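Local coordinates for programmed cell death 6-interacting protein (PDB 5WA1) that recruits CHMP4 subunits of ESCRT-III through its Bro1 domain, the part in this chain, and acts in multivesicular body biogenesis, membrane repair and cytokinesis, at residues I233-A238 / D351-A356; H270-A275 / V316-F321; E293-L298 / A330-D335; H300-I305 / K324-L329. All coordinates share one frame; numbering follows the deposited sequence.

Contact 1 (I233-A238 / D351-A356); sequences IIAKLA and DPIGKA
Lys236 has CG anti to its carbonyl carbon (chi1 -67°), and this lays CG against the backbone of Gly354. Ile353 has CG2 anti to its own backbone N, and that methyl meets Ala235. The contact belongs to the helical, TPR-related Bro1 domain. Here the extended loop that follows helix 319-340 runs past helix 231-252.

Lys236 CG lies 3.7 Å from Gly354 C. Its chain then runs out extended, so the ammonium end leads away from the loop. The backbone of Lys236 also takes part. Its CA packs on Gly354 O at 3.5 Å, a CA-H...O contact. Gly354 O also accepts a hydrogen bond from Asn239. Lys236 is acetylated in another structure of this protein but is unmodified here.

Ala356 N donates to Lys236 O over 3.1 Å, with an N-H...O angle of 160°. The bond is fairly straight, yet the donor lies above the carbonyl plane, 65° out of it. This is the one hydrogen bond between the two segments. Ile353 CG2 sits 4.0 Å from Ala235 CB, which also rests on Gln281 of helix 262-287. Lys355 starts away from segment 233-238, but its NZ forms a salt bridge with Asp243, further along the same helix.

Ile233, Leu237 and Ala356 all pack on apolar side chains of the bound CHMP4C peptide. The loop therefore helps the helix to line the peptide site. Gln217 NE2 bonds to both Leu237 O and Ala356 O, and Leu237 CD2 rests 3.5 Å from Ala356 O.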
loop_
_atom_site.group_PDB
_atom_site.type_symbol
_atom_site.label_atom_id
_atom_site.label_comp_id
_atom_site.label_asym_id
_atom_site.label_seq_id
_atom_site.Cartn_x
_atom_site.Cartn_y
_atom_site.Cartn_z
ATOM N N ILE A 233 -8.551 -3.193 22.806
ATOM C CA ILE A 233 -7.857 -2.407 21.795
ATOM C C ILE A 233 -7.666 -3.220 20.526
ATOM O O ILE A 233 -7.856 -2.719 19.411
ATOM C CB ILE A 233 -6.516 -1.911 22.362
ATOM C CG1 ILE A 233 -6.766 -0.875 23.457
ATOM C CG2 ILE A 233 -5.613 -1.383 21.251
ATOM C CD1 ILE A 233 -7.680 0.245 23.025
ATOM N N ILE A 234 -7.279 -4.487 20.674
ATOM C CA ILE A 234 -7.093 -5.347 19.511
ATOM C C ILE A 234 -8.384 -5.448 18.705
ATOM O O ILE A 234 -8.359 -5.466 17.470
ATOM C CB ILE A 234 -6.578 -6.725 19.961
ATOM C CG1 ILE A 234 -5.165 -6.572 20.555
ATOM C CG2 ILE A 234 -6.561 -7.700 18.800
ATOM C CD1 ILE A 234 -4.597 -7.858 21.125
ATOM N N ALA A 235 -9.531 -5.477 19.388
ATOM C CA ALA A 235 -10.805 -5.582 18.683
ATOM C C ALA A 235 -11.088 -4.329 17.861
ATOM O O ALA A 235 -11.560 -4.422 16.724
ATOM C CB ALA A 235 -11.943 -5.854 19.681
ATOM N N LYS A 236 -10.802 -3.150 18.417
ATOM C CA LYS A 236 -11.006 -1.906 17.680
ATOM C C LYS A 236 -10.031 -1.752 16.509
ATOM O O LYS A 236 -10.399 -1.171 15.480
ATOM C CB LYS A 236 -10.878 -0.717 18.636
ATOM C CG LYS A 236 -11.986 -0.659 19.676
ATOM C CD LYS A 236 -11.823 0.537 20.595
ATOM C CE LYS A 236 -12.897 0.547 21.663
ATOM N NZ LYS A 236 -12.704 1.649 22.643
ATOM N N LEU A 237 -8.797 -2.243 16.641
ATOM C CA LEU A 237 -7.874 -2.210 15.498
ATOM C C LEU A 237 -8.336 -3.154 14.393
ATOM O O LEU A 237 -8.302 -2.802 13.206
ATOM C CB LEU A 237 -6.468 -2.588 15.951
ATOM C CG LEU A 237 -5.773 -1.653 16.953
ATOM C CD1 LEU A 237 -4.488 -2.274 17.447
ATOM C CD2 LEU A 237 -5.476 -0.322 16.306
ATOM N N ALA A 238 -8.770 -4.362 14.767
ATOM C CA ALA A 238 -9.299 -5.301 13.785
ATOM C C ALA A 238 -10.551 -4.758 13.119
ATOM O O ALA A 238 -10.726 -4.891 11.902
ATOM C CB ALA A 238 -9.594 -6.654 14.450
ATOM N N ASP A 351 -23.860 -4.201 21.418
ATOM C CA ASP A 351 -23.352 -2.889 21.077
ATOM C C ASP A 351 -22.245 -3.029 20.035
ATOM O O ASP A 351 -21.545 -4.044 19.992
ATOM C CB ASP A 351 -22.840 -2.169 22.323
ATOM C CG ASP A 351 -23.952 -1.897 23.327
ATOM O OD1 ASP A 351 -24.629 -0.853 23.205
ATOM O OD2 ASP A 351 -24.158 -2.739 24.232
ATOM N N PRO A 352 -22.104 -2.052 19.143
ATOM C CA PRO A 352 -21.070 -2.157 18.112
ATOM C C PRO A 352 -19.679 -2.087 18.715
ATOM O O PRO A 352 -19.443 -1.397 19.709
ATOM C CB PRO A 352 -21.342 -0.948 17.205
ATOM C CG PRO A 352 -22.076 0.023 18.083
ATOM C CD PRO A 352 -22.918 -0.831 18.995
ATOM N N ILE A 353 -18.754 -2.833 18.108
ATOM C CA ILE A 353 -17.347 -2.684 18.456
ATOM C C ILE A 353 -16.847 -1.363 17.894
ATOM O O ILE A 353 -17.191 -0.981 16.767
ATOM C CB ILE A 353 -16.528 -3.874 17.922
ATOM C CG1 ILE A 353 -17.079 -5.190 18.493
ATOM C CG2 ILE A 353 -15.048 -3.707 18.245
ATOM C CD1 ILE A 353 -16.540 -6.446 17.815
ATOM N N GLY A 354 -16.071 -0.636 18.687
ATOM C CA GLY A 354 -15.506 0.618 18.236
ATOM C C GLY A 354 -14.454 0.403 17.159
ATOM O O GLY A 354 -14.189 -0.711 16.704
ATOM N N LYS A 355 -13.836 1.513 16.750
ATOM C CA LYS A 355 -12.830 1.508 15.695
ATOM C C LYS A 355 -11.675 2.407 16.102
ATOM O O LYS A 355 -11.893 3.511 16.604
ATOM C CB LYS A 355 -13.416 1.982 14.355
ATOM C CG LYS A 355 -14.259 0.910 13.683
ATOM C CD LYS A 355 -15.213 1.470 12.652
ATOM C CE LYS A 355 -16.188 0.388 12.232
ATOM N NZ LYS A 355 -17.270 0.923 11.363
ATOM N N ALA A 356 -10.448 1.932 15.889
ATOM C CA ALA A 356 -9.251 2.730 16.142
ATOM C C ALA A 356 -8.334 2.665 14.928
ATOM O O ALA A 356 -7.844 1.586 14.577
ATOM C CB ALA A 356 -8.516 2.242 17.391
#

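Contact 2 (H270-A275 / V316-F321); sequences HCIMQA and VNVKDF
Ile272 reaches from helix 262-287 toward Val316 and Val318 in the turn that leads into helix 319-340. The packed side of the contact has two patches, and this is the first. Ile272 CG1 is anti to the carbonyl carbon (chi1 -71°), and CD1 extends the branch toward the turn. Ile272 and Val316 meet tip to tip, with CD1 4.0 Å from Val316 CG1. Ile272 and Val318 cross at a slant, with the same CD1 3.9 Å from Val318 CG1. One methyl thus touches both valines.

One turn further along the first helix, Ala275 CB meets Phe321 CE2 at 3.9 Å. The methyl approaches the ring obliquely, and Phe321 CZ comes within 4.0 Å of Ala275 O. Ala275 also packs on Ile305 of helix 291-311, so three helices of the Bro1 domain come together at this point.

The other side of the turn is open to solvent. Asn317, Lys319 and Asp320 are exposed and make no contact with segment 270-275. Val318 holds the N-cap position, but its side chain is apolar. Asn317 OD1 takes a weak bond from Lys319 N at 3.4 Å.

No hydrogen bond or salt bridge joins the two segments. All five touching residues are buried, and their side chains meet carbon to carbon; the Phe321 ring also comes near the backbone oxygens of Ile272 and Ala275. The start of helix 319-340 is therefore held here by apolar packing, not by directed polar bonds.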
loop_
_atom_site.group_PDB
_atom_site.type_symbol
_atom_site.label_atom_id
_atom_site.label_comp_id
_atom_site.label_asym_id
_atom_site.label_seq_id
_atom_site.Cartn_x
_atom_site.Cartn_y
_atom_site.Cartn_z
ATOM N N HIS A 270 -11.602 -8.824 4.802
ATOM C CA HIS A 270 -12.725 -8.128 5.427
ATOM C C HIS A 270 -13.418 -9.025 6.457
ATOM O O HIS A 270 -13.630 -8.624 7.611
ATOM C CB HIS A 270 -13.696 -7.675 4.334
ATOM C CG HIS A 270 -14.977 -7.085 4.845
ATOM N ND1 HIS A 270 -15.025 -5.931 5.603
ATOM C CD2 HIS A 270 -16.264 -7.476 4.679
ATOM C CE1 HIS A 270 -16.282 -5.642 5.885
ATOM N NE2 HIS A 270 -17.054 -6.566 5.340
ATOM N N CYS A 271 -13.713 -10.267 6.078
ATOM C CA CYS A 271 -14.385 -11.181 7.001
ATOM C C CYS A 271 -13.449 -11.676 8.099
ATOM O O CYS A 271 -13.885 -11.868 9.244
ATOM C CB CYS A 271 -14.976 -12.361 6.233
ATOM S SG CYS A 271 -16.277 -11.909 5.073
ATOM N N ILE A 272 -12.172 -11.927 7.778
ATOM C CA ILE A 272 -11.234 -12.366 8.804
ATOM C C ILE A 272 -11.052 -11.279 9.848
ATOM O O ILE A 272 -10.944 -11.563 11.047
ATOM C CB ILE A 272 -9.882 -12.776 8.188
ATOM C CG1 ILE A 272 -10.016 -14.085 7.414
ATOM C CG2 ILE A 272 -8.795 -12.908 9.281
ATOM C CD1 ILE A 272 -8.864 -14.327 6.428
ATOM N N MET A 273 -11.017 -10.038 9.420
ATOM C CA MET A 273 -10.843 -8.981 10.366
ATOM C C MET A 273 -12.086 -8.819 11.228
ATOM O O MET A 273 -11.969 -8.603 12.392
ATOM C CB MET A 273 -10.404 -7.701 9.702
ATOM C CG MET A 273 -8.991 -7.707 9.162
ATOM S SD MET A 273 -7.689 -8.249 10.268
ATOM C CE MET A 273 -7.568 -6.891 11.356
ATOM N N GLN A 274 -13.272 -8.902 10.650
ATOM C CA GLN A 274 -14.480 -8.845 11.471
ATOM C C GLN A 274 -14.490 -9.968 12.502
ATOM O O GLN A 274 -14.853 -9.747 13.659
ATOM C CB GLN A 274 -15.737 -8.910 10.601
ATOM C CG GLN A 274 -15.989 -7.644 9.775
ATOM C CD GLN A 274 -17.406 -7.568 9.228
ATOM O OE1 GLN A 274 -18.072 -8.587 9.050
ATOM N NE2 GLN A 274 -17.874 -6.352 8.973
ATOM N N ALA A 275 -14.076 -11.172 12.102
ATOM C CA ALA A 275 -13.994 -12.297 13.031
ATOM C C ALA A 275 -12.961 -12.053 14.131
ATOM O O ALA A 275 -13.181 -12.422 15.293
ATOM C CB ALA A 275 -13.670 -13.579 12.259
ATOM N N VAL A 316 -6.683 -18.098 1.488
ATOM C CA VAL A 316 -6.323 -17.936 2.894
ATOM C C VAL A 316 -6.431 -19.278 3.606
ATOM O O VAL A 316 -7.148 -20.182 3.174
ATOM C CB VAL A 316 -7.205 -16.898 3.619
ATOM C CG1 VAL A 316 -6.781 -15.483 3.247
ATOM C CG2 VAL A 316 -8.665 -17.138 3.287
ATOM N N ASN A 317 -5.704 -19.389 4.716
ATOM C CA ASN A 317 -5.692 -20.579 5.560
ATOM C C ASN A 317 -6.161 -20.165 6.949
ATOM O O ASN A 317 -5.412 -19.526 7.697
ATOM C CB ASN A 317 -4.296 -21.202 5.605
ATOM C CG ASN A 317 -4.184 -22.323 6.624
ATOM O OD1 ASN A 317 -5.169 -22.992 6.944
ATOM N ND2 ASN A 317 -2.977 -22.533 7.139
ATOM N N VAL A 318 -7.391 -20.529 7.300
ATOM C CA VAL A 318 -7.987 -20.101 8.557
ATOM C C VAL A 318 -8.199 -21.279 9.509
ATOM O O VAL A 318 -8.951 -21.156 10.474
ATOM C CB VAL A 318 -9.301 -19.337 8.320
ATOM C CG1 VAL A 318 -9.052 -18.030 7.542
ATOM C CG2 VAL A 318 -10.305 -20.222 7.589
ATOM N N LYS A 319 -7.542 -22.418 9.268
ATOM C CA LYS A 319 -7.848 -23.618 10.046
ATOM C C LYS A 319 -7.526 -23.425 11.523
ATOM O O LYS A 319 -8.328 -23.782 12.394
ATOM C CB LYS A 319 -7.094 -24.833 9.504
ATOM C CG LYS A 319 -7.258 -26.070 10.388
ATOM C CD LYS A 319 -6.363 -27.221 9.957
ATOM C CE LYS A 319 -6.359 -28.333 10.994
ATOM N NZ LYS A 319 -7.730 -28.844 11.275
ATOM N N ASP A 320 -6.353 -22.863 11.825
ATOM C CA ASP A 320 -5.948 -22.691 13.218
ATOM C C ASP A 320 -6.868 -21.721 13.949
ATOM O O ASP A 320 -7.275 -21.976 15.091
ATOM C CB ASP A 320 -4.495 -22.212 13.278
ATOM C CG ASP A 320 -3.500 -23.305 12.910
ATOM O OD1 ASP A 320 -3.929 -24.357 12.387
ATOM O OD2 ASP A 320 -2.289 -23.108 13.140
ATOM N N PHE A 321 -7.199 -20.598 13.306
ATOM C CA PHE A 321 -8.153 -19.652 13.876
ATOM C C PHE A 321 -9.519 -20.299 14.072
ATOM O O PHE A 321 -10.183 -20.077 15.097
ATOM C CB PHE A 321 -8.254 -18.434 12.961
ATOM C CG PHE A 321 -8.972 -17.263 13.561
ATOM C CD1 PHE A 321 -9.027 -17.081 14.932
ATOM C CD2 PHE A 321 -9.591 -16.337 12.740
ATOM C CE1 PHE A 321 -9.693 -15.991 15.472
ATOM C CE2 PHE A 321 -10.254 -15.245 13.271
ATOM C CZ PHE A 321 -10.306 -15.071 14.640
#

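Contact 3 (E293-L298 / A330-D335); sequences EEIARL and AAAKKD
Ile295 and Ala332 mark the closest backbone approach of the two segments, with their CA atoms 6.4 Å apart. Both segments are helical and run roughly antiparallel, at 145° between their N-to-C directions. Their axes come within 9.6 Å. They lie on helices 291-311 and 319-340, which follow each other in the chain and form an antiparallel helical hairpin of the Bro1 domain.

Ala332 is the small residue at the centre. Its CB faces the other helix and touches three side chains. Ile295 CG1 is the nearest, 3.7 Å from Ala332 CB. This branch is anti to the carbonyl carbon (chi1 -73°). Its end, CD1, reaches past the methyl to lie 3.8 Å from Ala332 O. Ile295 also touches the next residue, Lys333, with CD1 4.0 Å from Lys333 CA. Leu298 CD1 gives a looser contact at 4.3 Å from Ala332 CB.

Glu294 approaches as an extended chain, and its OE1 comes to 3.9 Å from the same CB. That oxygen is also in a salt bridge with Lys286, so a buried carboxylate has its charge partnered beside an apolar methyl.

Glu293 and Arg297 point elsewhere, toward helix 262-287 and the later loop. Arg297 forms a salt bridge with Glu278 through NH1, and its NH2 bonds to Asp351 O in that loop. Within its own helix, Arg297 NE donates to Glu293 OE2 over 2.8 Å at 167°, with the oxygen in the guanidinium plane and met on its anti side.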
loop_
_atom_site.group_PDB
_atom_site.type_symbol
_atom_site.label_atom_id
_atom_site.label_comp_id
_atom_site.label_asym_id
_atom_site.label_seq_id
_atom_site.Cartn_x
_atom_site.Cartn_y
_atom_site.Cartn_z
ATOM N N GLU A 293 -23.073 -12.893 26.053
ATOM C CA GLU A 293 -22.470 -12.073 25.008
ATOM C C GLU A 293 -21.234 -12.743 24.421
ATOM O O GLU A 293 -21.015 -12.695 23.205
ATOM C CB GLU A 293 -22.115 -10.686 25.546
ATOM C CG GLU A 293 -21.289 -9.883 24.536
ATOM C CD GLU A 293 -20.925 -8.478 24.995
ATOM O OE1 GLU A 293 -21.469 -8.016 26.023
ATOM O OE2 GLU A 293 -20.094 -7.830 24.309
ATOM N N GLU A 294 -20.414 -13.380 25.265
ATOM C CA GLU A 294 -19.238 -14.075 24.749
ATOM C C GLU A 294 -19.631 -15.112 23.703
ATOM O O GLU A 294 -18.996 -15.207 22.644
ATOM C CB GLU A 294 -18.456 -14.755 25.881
ATOM C CG GLU A 294 -17.200 -15.444 25.337
ATOM C CD GLU A 294 -16.617 -16.544 26.227
ATOM O OE1 GLU A 294 -17.217 -16.877 27.279
ATOM O OE2 GLU A 294 -15.537 -17.075 25.849
ATOM N N ILE A 295 -20.679 -15.889 23.987
ATOM C CA ILE A 295 -21.137 -16.932 23.070
ATOM C C ILE A 295 -21.642 -16.316 21.771
ATOM O O ILE A 295 -21.357 -16.817 20.677
ATOM C CB ILE A 295 -22.224 -17.795 23.746
ATOM C CG1 ILE A 295 -21.602 -18.705 24.800
ATOM C CG2 ILE A 295 -22.970 -18.624 22.704
ATOM C CD1 ILE A 295 -22.612 -19.319 25.772
ATOM N N ALA A 296 -22.428 -15.241 21.871
ATOM C CA ALA A 296 -22.970 -14.601 20.674
ATOM C C ALA A 296 -21.857 -14.102 19.764
ATOM O O ALA A 296 -21.944 -14.221 18.536
ATOM C CB ALA A 296 -23.886 -13.443 21.061
ATOM N N ARG A 297 -20.800 -13.547 20.353
ATOM C CA ARG A 297 -19.718 -13.005 19.539
ATOM C C ARG A 297 -18.859 -14.120 18.947
ATOM O O ARG A 297 -18.453 -14.042 17.784
ATOM C CB ARG A 297 -18.893 -12.025 20.372
ATOM C CG ARG A 297 -19.690 -10.770 20.755
ATOM C CD ARG A 297 -18.760 -9.667 21.214
ATOM N NE ARG A 297 -19.456 -8.458 21.660
ATOM C CZ ARG A 297 -19.907 -7.496 20.858
ATOM N NH1 ARG A 297 -19.763 -7.591 19.537
ATOM N NH2 ARG A 297 -20.511 -6.435 21.380
ATOM N N LEU A 298 -18.617 -15.190 19.710
ATOM C CA LEU A 298 -17.903 -16.340 19.161
ATOM C C LEU A 298 -18.703 -17.006 18.048
ATOM O O LEU A 298 -18.127 -17.507 17.074
ATOM C CB LEU A 298 -17.595 -17.359 20.269
ATOM C CG LEU A 298 -16.514 -17.005 21.309
ATOM C CD1 LEU A 298 -16.523 -17.980 22.518
ATOM C CD2 LEU A 298 -15.131 -16.965 20.672
ATOM N N ALA A 330 -17.247 -24.037 22.162
ATOM C CA ALA A 330 -17.704 -25.270 22.803
ATOM C C ALA A 330 -17.599 -25.180 24.322
ATOM O O ALA A 330 -18.533 -25.557 25.042
ATOM C CB ALA A 330 -16.903 -26.463 22.284
ATOM N N ALA A 331 -16.466 -24.695 24.836
ATOM C CA ALA A 331 -16.320 -24.596 26.287
ATOM C C ALA A 331 -17.299 -23.581 26.865
ATOM O O ALA A 331 -17.927 -23.833 27.901
ATOM C CB ALA A 331 -14.881 -24.240 26.660
ATOM N N ALA A 332 -17.465 -22.442 26.188
ATOM C CA ALA A 332 -18.414 -21.428 26.641
ATOM C C ALA A 332 -19.829 -21.988 26.732
ATOM O O ALA A 332 -20.511 -21.816 27.748
ATOM C CB ALA A 332 -18.380 -20.225 25.705
ATOM N N LYS A 333 -20.297 -22.643 25.662
ATOM C CA LYS A 333 -21.656 -23.196 25.657
ATOM C C LYS A 333 -21.834 -24.257 26.731
ATOM O O LYS A 333 -22.876 -24.309 27.400
ATOM C CB LYS A 333 -21.981 -23.801 24.294
ATOM C CG LYS A 333 -22.285 -22.809 23.201
ATOM C CD LYS A 333 -22.496 -23.540 21.882
ATOM C CE LYS A 333 -23.021 -22.607 20.812
ATOM N NZ LYS A 333 -23.027 -23.228 19.453
ATOM N N LYS A 334 -20.846 -25.142 26.881
ATOM C CA LYS A 334 -20.942 -26.195 27.884
ATOM C C LYS A 334 -21.150 -25.606 29.275
ATOM O O LYS A 334 -22.051 -26.028 30.015
ATOM C CB LYS A 334 -19.686 -27.068 27.846
ATOM C CG LYS A 334 -19.778 -28.313 28.723
ATOM C CD LYS A 334 -18.511 -29.148 28.643
ATOM C CE LYS A 334 -17.571 -28.861 29.807
ATOM N NZ LYS A 334 -18.011 -29.511 31.082
ATOM N N ASP A 335 -20.333 -24.617 29.645
ATOM C CA ASP A 335 -20.473 -24.030 30.974
ATOM C C ASP A 335 -21.721 -23.161 31.090
ATOM O O ASP A 335 -22.306 -23.066 32.171
ATOM C CB ASP A 335 -19.226 -23.217 31.332
ATOM C CG ASP A 335 -18.063 -24.090 31.780
ATOM O OD1 ASP A 335 -18.292 -25.279 32.083
ATOM O OD2 ASP A 335 -16.920 -23.582 31.838
#

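Contact 4 (H300-I305 / K324-L329); sequences HAAELI and KINRAL
Ile325 points its two branches at different residues of the facing helix. Its CG2 is anti to the backbone N and turns to Ala302, lying 3.7 Å from Ala302 CB. Its other branch, CG1, is anti to the carbonyl carbon (chi1 -67°) and carries CD1 toward Ala301 and Ile305. Ile305 and Ile325 are set at a slant to each other. Ile325 CD1 meets Ile305 CG1 at 3.7 Å. The same methyl lies 4.0 Å from Ala301 CB and 3.9 Å from Ala301 O. The isoleucine thus straddles two neighbouring alanines.

These helices, 291-311 and 319-340, make up an antiparallel helical hairpin in the Bro1 domain. Their local axes run at 150° and come within 9.6 Å. The backbones are nearest at Ala302 and Ile325. Ile325 CG2 also lies near the backbone N of Ala302.

Beyond Ile325 the packing on Ala302 is looser. Leu329 CD2 is 4.4 Å from Ala302 CB. Asn326, an exposed residue, brings its OD1 to 4.1 Å from the same methyl, a van der Waals contact. Its ND2 bonds back to Ser322 O, one turn earlier, which ties the amide to its own helix.

On the inner side, Ile305 also packs on Phe321 and on Ala275 of helix 262-287. The side chain of His300 starts away from segment 324-329. Its ND1 is hydrogen-bonded to Glu278, and Leu304 CD1 sits over the centre of one face of its ring.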
loop_
_atom_site.group_PDB
_atom_site.type_symbol
_atom_site.label_atom_id
_atom_site.label_comp_id
_atom_site.label_asym_id
_atom_site.label_seq_id
_atom_site.Cartn_x
_atom_site.Cartn_y
_atom_site.Cartn_z
ATOM N N HIS A 300 -20.677 -15.495 15.991
ATOM C CA HIS A 300 -20.528 -14.636 14.825
ATOM C C HIS A 300 -19.155 -14.814 14.182
ATOM O O HIS A 300 -19.047 -14.894 12.953
ATOM C CB HIS A 300 -20.753 -13.180 15.226
ATOM C CG HIS A 300 -20.840 -12.245 14.058
ATOM N ND1 HIS A 300 -20.430 -10.934 14.125
ATOM C CD2 HIS A 300 -21.309 -12.431 12.801
ATOM C CE1 HIS A 300 -20.624 -10.351 12.952
ATOM N NE2 HIS A 300 -21.150 -11.239 12.129
ATOM N N ALA A 301 -18.099 -14.888 15.000
ATOM C CA ALA A 301 -16.757 -15.138 14.480
ATOM C C ALA A 301 -16.674 -16.492 13.782
ATOM O O ALA A 301 -16.037 -16.618 12.730
ATOM C CB ALA A 301 -15.726 -15.057 15.615
ATOM N N ALA A 302 -17.299 -17.522 14.364
ATOM C CA ALA A 302 -17.300 -18.842 13.741
ATOM C C ALA A 302 -18.018 -18.815 12.400
ATOM O O ALA A 302 -17.574 -19.438 11.427
ATOM C CB ALA A 302 -17.966 -19.863 14.675
ATOM N N GLU A 303 -19.130 -18.088 12.333
ATOM C CA GLU A 303 -19.886 -17.980 11.089
ATOM C C GLU A 303 -19.061 -17.292 10.009
ATOM O O GLU A 303 -19.009 -17.753 8.860
ATOM C CB GLU A 303 -21.180 -17.215 11.362
ATOM C CG GLU A 303 -22.210 -17.234 10.260
ATOM C CD GLU A 303 -23.545 -16.705 10.744
ATOM O OE1 GLU A 303 -23.612 -16.251 11.910
ATOM O OE2 GLU A 303 -24.523 -16.752 9.970
ATOM N N LEU A 304 -18.411 -16.179 10.369
ATOM C CA LEU A 304 -17.560 -15.453 9.426
ATOM C C LEU A 304 -16.409 -16.319 8.929
ATOM O O LEU A 304 -16.100 -16.327 7.730
ATOM C CB LEU A 304 -17.020 -14.184 10.090
ATOM C CG LEU A 304 -18.036 -13.070 10.335
ATOM C CD1 LEU A 304 -17.509 -12.045 11.354
ATOM C CD2 LEU A 304 -18.381 -12.391 9.001
ATOM N N ILE A 305 -15.765 -17.060 9.834
ATOM C CA ILE A 305 -14.617 -17.879 9.457
ATOM C C ILE A 305 -15.049 -19.090 8.639
ATOM O O ILE A 305 -14.340 -19.505 7.707
ATOM C CB ILE A 305 -13.826 -18.268 10.721
ATOM C CG1 ILE A 305 -13.010 -17.069 11.197
ATOM C CG2 ILE A 305 -12.895 -19.442 10.468
ATOM C CD1 ILE A 305 -12.130 -16.459 10.103
ATOM N N LYS A 324 -9.446 -22.494 17.139
ATOM C CA LYS A 324 -9.408 -21.681 18.349
ATOM C C LYS A 324 -10.800 -21.170 18.701
ATOM O O LYS A 324 -11.228 -21.239 19.859
ATOM C CB LYS A 324 -8.429 -20.523 18.161
ATOM C CG LYS A 324 -8.241 -19.654 19.389
ATOM C CD LYS A 324 -7.069 -18.691 19.212
ATOM C CE LYS A 324 -7.307 -17.700 18.086
ATOM N NZ LYS A 324 -6.124 -16.818 17.858
ATOM N N ILE A 325 -11.526 -20.670 17.703
ATOM C CA ILE A 325 -12.878 -20.159 17.924
ATOM C C ILE A 325 -13.788 -21.269 18.419
ATOM O O ILE A 325 -14.526 -21.109 19.399
ATOM C CB ILE A 325 -13.426 -19.529 16.630
ATOM C CG1 ILE A 325 -12.648 -18.274 16.261
ATOM C CG2 ILE A 325 -14.931 -19.230 16.759
ATOM C CD1 ILE A 325 -12.948 -17.792 14.832
ATOM N N ASN A 326 -13.756 -22.413 17.742
ATOM C CA ASN A 326 -14.703 -23.465 18.070
ATOM C C ASN A 326 -14.344 -24.173 19.370
ATOM O O ASN A 326 -15.240 -24.644 20.074
ATOM C CB ASN A 326 -14.814 -24.429 16.891
ATOM C CG ASN A 326 -15.561 -23.806 15.716
ATOM O OD1 ASN A 326 -16.780 -23.649 15.759
ATOM N ND2 ASN A 326 -14.828 -23.414 14.680
ATOM N N ARG A 327 -13.060 -24.225 19.732
ATOM C CA ARG A 327 -12.715 -24.699 21.070
ATOM C C ARG A 327 -13.262 -23.758 22.138
ATOM O O ARG A 327 -13.796 -24.213 23.156
ATOM C CB ARG A 327 -11.201 -24.854 21.210
ATOM C CG ARG A 327 -10.681 -26.204 20.745
ATOM C CD ARG A 327 -9.198 -26.375 21.046
ATOM N NE ARG A 327 -8.346 -25.659 20.098
ATOM C CZ ARG A 327 -7.757 -24.492 20.346
ATOM N NH1 ARG A 327 -7.921 -23.897 21.520
ATOM N NH2 ARG A 327 -6.998 -23.923 19.418
ATOM N N ALA A 328 -13.147 -22.444 21.924
ATOM C CA ALA A 328 -13.651 -21.494 22.910
ATOM C C ALA A 328 -15.171 -21.525 22.972
ATOM O O ALA A 328 -15.760 -21.447 24.056
ATOM C CB ALA A 328 -13.153 -20.087 22.584
ATOM N N LEU A 329 -15.820 -21.648 21.817
ATOM C CA LEU A 329 -17.278 -21.621 21.766
ATOM C C LEU A 329 -17.875 -22.880 22.388
ATOM O O LEU A 329 -18.884 -22.809 23.099
ATOM C CB LEU A 329 -17.733 -21.436 20.311
ATOM C CG LEU A 329 -19.235 -21.465 19.993
ATOM C CD1 LEU A 329 -19.993 -20.384 20.749
ATOM C CD2 LEU A 329 -19.479 -21.351 18.474
#

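How the contacts relate
From the N terminus, helix 231-252 comes first and gives segment 233-238. Contact 1 closes the longest loop, back from 351-356, and the other three contacts nest inside it. Contact 2 is the first to close, joining helix 262-287 to the start of helix 319-340; contacts 4 and 3 close next, and contact 1 last. Contact 2 crosses contacts 3 and 4, since its segments alternate with theirs. Contact 4 is nested within contact 3; both join helices 291-311 and 319-340. Contact 2 touches contact 4 where Leu304 CD1 packs on Gln274 and Ala275, and contact 1 through Met273 and Ala238. Arg297 of contact 3 packs on Ile353 of contact 1. Together they tie four consecutive helices and the following loop.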